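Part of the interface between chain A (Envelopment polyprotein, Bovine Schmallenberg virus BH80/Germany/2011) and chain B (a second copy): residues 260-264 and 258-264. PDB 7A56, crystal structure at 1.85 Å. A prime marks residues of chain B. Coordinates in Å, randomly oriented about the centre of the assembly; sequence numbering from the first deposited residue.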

ATOM      1  N   THR A 260      -0.282  22.869  -6.339  1.00 27.00           N
ATOM      2  CA  THR A 260      -1.502  23.465  -6.900  1.00 24.23           C
ATOM      3  C   THR A 260      -1.920  22.745  -8.189  1.00 23.66           C
ATOM      4  O   THR A 260      -2.415  23.355  -9.151  1.00 23.89           O
ATOM      5  CB  THR A 260      -1.309  24.961  -7.122  1.00 25.23           C
ATOM      6  OG1 THR A 260      -0.199  25.154  -7.990  1.00 26.61           O
ATOM      7  CG2 THR A 260      -1.043  25.717  -5.760  1.00 25.83           C
ATOM      8  N   ALA A 261      -1.748  21.412  -8.224  1.00 22.65           N
ATOM      9  CA  ALA A 261      -2.153  20.655  -9.399  1.00 19.74           C
ATOM     10  C   ALA A 261      -3.667  20.719  -9.513  1.00 20.22           C
ATOM     11  O   ALA A 261      -4.343  20.994  -8.513  1.00 21.38           O
ATOM     12  CB  ALA A 261      -1.663  19.195  -9.285  1.00 22.50           C
ATOM     13  N   LYS A 262      -4.210  20.554 -10.756  1.00 21.23           N
ATOM     14  CA  LYS A 262      -5.655  20.775 -10.981  1.00 23.10           C
ATOM     15  C   LYS A 262      -6.481  19.567 -10.512  1.00 26.07           C
ATOM     16  O   LYS A 262      -7.058  18.809 -11.286  1.00 25.99           O
ATOM     17  CB  LYS A 262      -5.945  21.116 -12.442  1.00 24.46           C
ATOM     18  CG  LYS A 262      -5.207  22.371 -12.883  1.00 25.81           C
ATOM     19  CD  LYS A 262      -5.586  22.648 -14.341  1.00 29.25           C
ATOM     20  CE  LYS A 262      -5.344  24.068 -14.667  1.00 33.74           C
ATOM     21  NZ  LYS A 262      -6.213  24.353 -15.896  1.00 36.79           N
ATOM     22  N   LYS A 263      -6.603  19.468  -9.192  1.00 26.41           N
ATOM     23  CA  LYS A 263      -7.329  18.404  -8.507  1.00 26.77           C
ATOM     24  C   LYS A 263      -7.729  18.987  -7.144  1.00 26.93           C
ATOM     25  O   LYS A 263      -7.533  20.181  -6.895  1.00 23.88           O
ATOM     26  CB  LYS A 263      -6.466  17.130  -8.465  1.00 22.88           C
ATOM     27  CG  LYS A 263      -5.317  17.201  -7.463  1.00 22.84           C
ATOM     28  CD  LYS A 263      -4.331  16.067  -7.623  1.00 23.72           C
ATOM     29  CE  LYS A 263      -3.216  16.146  -6.515  1.00 23.74           C
ATOM     30  NZ  LYS A 263      -2.211  15.071  -6.875  1.00 25.66           N
ATOM     31  N   CYS A 264      -8.333  18.173  -6.269  1.00 23.22           N
ATOM     32  CA  CYS A 264      -8.920  18.751  -5.070  1.00 24.96           C
ATOM     33  C   CYS A 264      -7.858  19.502  -4.270  1.00 25.30           C
ATOM     34  O   CYS A 264      -6.744  19.006  -4.093  1.00 24.15           O
ATOM     35  CB  CYS A 264      -9.563  17.635  -4.175  1.00 27.32           C
ATOM     36  SG  CYS A 264     -10.170  18.329  -2.585  1.00 30.82           S
TER
ATOM     37  N   GLY B 258     -12.773  14.140 -13.422  1.00 28.97           N
ATOM     38  CA  GLY B 258     -12.935  15.526 -13.013  1.00 28.97           C
ATOM     39  C   GLY B 258     -11.659  16.281 -12.695  1.00 29.22           C
ATOM     40  O   GLY B 258     -11.699  17.507 -12.557  1.00 32.94           O
ATOM     41  N   SER B 259     -10.545  15.603 -12.520  1.00 25.12           N
ATOM     42  CA  SER B 259      -9.248  16.229 -12.259  1.00 23.84           C
ATOM     43  C   SER B 259      -8.544  16.425 -13.593  1.00 25.28           C
ATOM     44  O   SER B 259      -8.572  15.533 -14.453  1.00 26.63           O
ATOM     45  CB  SER B 259      -8.376  15.336 -11.351  1.00 27.26           C
ATOM     46  OG  SER B 259      -8.962  15.253 -10.060  1.00 29.50           O
ATOM     47  N   THR B 260      -7.947  17.606 -13.788  1.00 27.00           N
ATOM     48  CA  THR B 260      -7.288  17.898 -15.067  1.00 24.23           C
ATOM     49  C   THR B 260      -5.813  18.268 -14.851  1.00 23.66           C
ATOM     50  O   THR B 260      -5.245  19.133 -15.539  1.00 23.89           O
ATOM     51  CB  THR B 260      -8.042  18.989 -15.818  1.00 25.23           C
ATOM     52  OG1 THR B 260      -8.104  20.149 -14.998  1.00 26.61           O
ATOM     53  CG2 THR B 260      -9.510  18.529 -16.183  1.00 25.83           C
ATOM     54  N   ALA B 261      -5.152  17.595 -13.893  1.00 22.65           N
ATOM     55  CA  ALA B 261      -3.743  17.866 -13.652  1.00 19.74           C
ATOM     56  C   ALA B 261      -2.952  17.417 -14.870  1.00 20.22           C
ATOM     57  O   ALA B 261      -3.448  16.592 -15.649  1.00 21.38           O
ATOM     58  CB  ALA B 261      -3.271  17.131 -12.379  1.00 22.50           C
ATOM     59  N   LYS B 262      -1.750  18.025 -15.097  1.00 21.23           N
ATOM     60  CA  LYS B 262      -1.003  17.773 -16.349  1.00 23.10           C
ATOM     61  C   LYS B 262      -0.260  16.429 -16.291  1.00 26.07           C
ATOM     62  O   LYS B 262       0.963  16.343 -16.216  1.00 25.99           O
ATOM     63  CB  LYS B 262      -0.052  18.924 -16.670  1.00 24.46           C
ATOM     64  CG  LYS B 262      -0.796  20.241 -16.829  1.00 25.81           C
ATOM     65  CD  LYS B 262       0.233  21.320 -17.181  1.00 29.25           C
ATOM     66  CE  LYS B 262      -0.435  22.462 -17.839  1.00 33.74           C
ATOM     67  NZ  LYS B 262       0.675  23.194 -18.599  1.00 36.79           N
ATOM     68  N   LYS B 263      -1.044  15.365 -16.430  1.00 26.41           N
ATOM     69  CA  LYS B 263      -0.574  13.984 -16.398  1.00 26.77           C
ATOM     70  C   LYS B 263      -1.620  13.174 -17.178  1.00 26.93           C
ATOM     71  O   LYS B 263      -2.534  13.749 -17.779  1.00 23.88           O
ATOM     72  CB  LYS B 263      -0.338  13.548 -14.941  1.00 22.88           C
ATOM     73  CG  LYS B 263      -1.626  13.290 -14.163  1.00 22.84           C
ATOM     74  CD  LYS B 263      -1.388  13.127 -12.679  1.00 23.72           C
ATOM     75  CE  LYS B 263      -2.735  12.785 -11.940  1.00 23.74           C
ATOM     76  NZ  LYS B 263      -2.404  12.808 -10.462  1.00 25.66           N
ATOM     77  N   CYS B 264      -1.477  11.843 -17.221  1.00 23.22           N
ATOM     78  CA  CYS B 264      -2.314  11.080 -18.132  1.00 24.96           C
ATOM     79  C   CYS B 264      -3.791  11.326 -17.823  1.00 25.30           C
ATOM     80  O   CYS B 264      -4.191  11.331 -16.658  1.00 24.15           O
ATOM     81  CB  CYS B 264      -2.001   9.548 -18.020  1.00 27.32           C
ATOM     82  SG  CYS B 264      -3.160   8.558 -19.049  1.00 30.82           S
TER
HETATM   83  O   HOH W   1     -10.024  20.041 -12.654  1.00 43.83           O

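One direct hydrogen bond joins the two stretches, and it runs from backbone to backbone. Thr260′ N donates to Lys262 O at 2.9 Å, with an N-H...O angle of 143°, short but somewhat bent. Ala261′ N also lies near this acceptor, 3.5 Å from Lys262 O, but its angle is too poor for a second bond. The carbonyl is therefore held by one amide rather than shared between two. Neither stretch forms a regular helix or strand, so the contact is a local meeting of loops. Within each loop the backbone carries the same internal bond, Lys263 N to Ala261 O and Lys263′ N to Ala261′ O, both 2.8 Å, which pins the turn around Lys262 and its counterpart in chain B.

Water 1 extends the polar contact. It donates to Gly258′ O at 3.0 Å, and its oxygen lies 3.0 Å from Thr260′ OG1 in a further hydrogen bond; a weak bond, 3.5 Å from the water oxygen to Lys262 O, completes the bridge to chain A. Gly258′ contributes through its carbonyl alone. Its phi/psi of 91/-15° would jam a CB against the preceding carbonyl oxygen, so its own backbone calls for glycine.

The packing contacts are modest, in keeping with 277 Å² buried between the stretches, both sides summed. Lys262 has the largest covered area, 76 Å². Its CA-to-CB bond points toward chain B, bringing Lys262 CB to 3.5 Å from Thr260′ OG1, whereas the end of its long side chain leads away and NZ is hydrogen-bonded elsewhere in the structure. The aliphatic base thus serves the contact without bringing the ammonium group into it. The two alanines meet through their methyls, Ala261 CB to Ala261′ CB at 4.1 Å, an apolar contact suited to small side chains where the backbones run close: the CA atoms of Lys262 and Ala261′ are 4.4 Å apart. Nearby, Lys263 CB lies 3.5 Å from Ser259′ OG, a hydroxyl satisfied elsewhere in the structure.

One pairing is electrostatically unfavourable. Lys263 and Lys263′ are both buried and share the same rotamer, chi1 p at 74° followed by three t angles. These nearly extended chains bring Lys263 NZ to 4.2 Å from Lys263′ NZ, placing like charges close together. No acidic side chain occurs in either stretch to offset them. The approach is therefore no source of attraction; the direct hydrogen bond, the water bridge and the close packing supply the cohesion seen here.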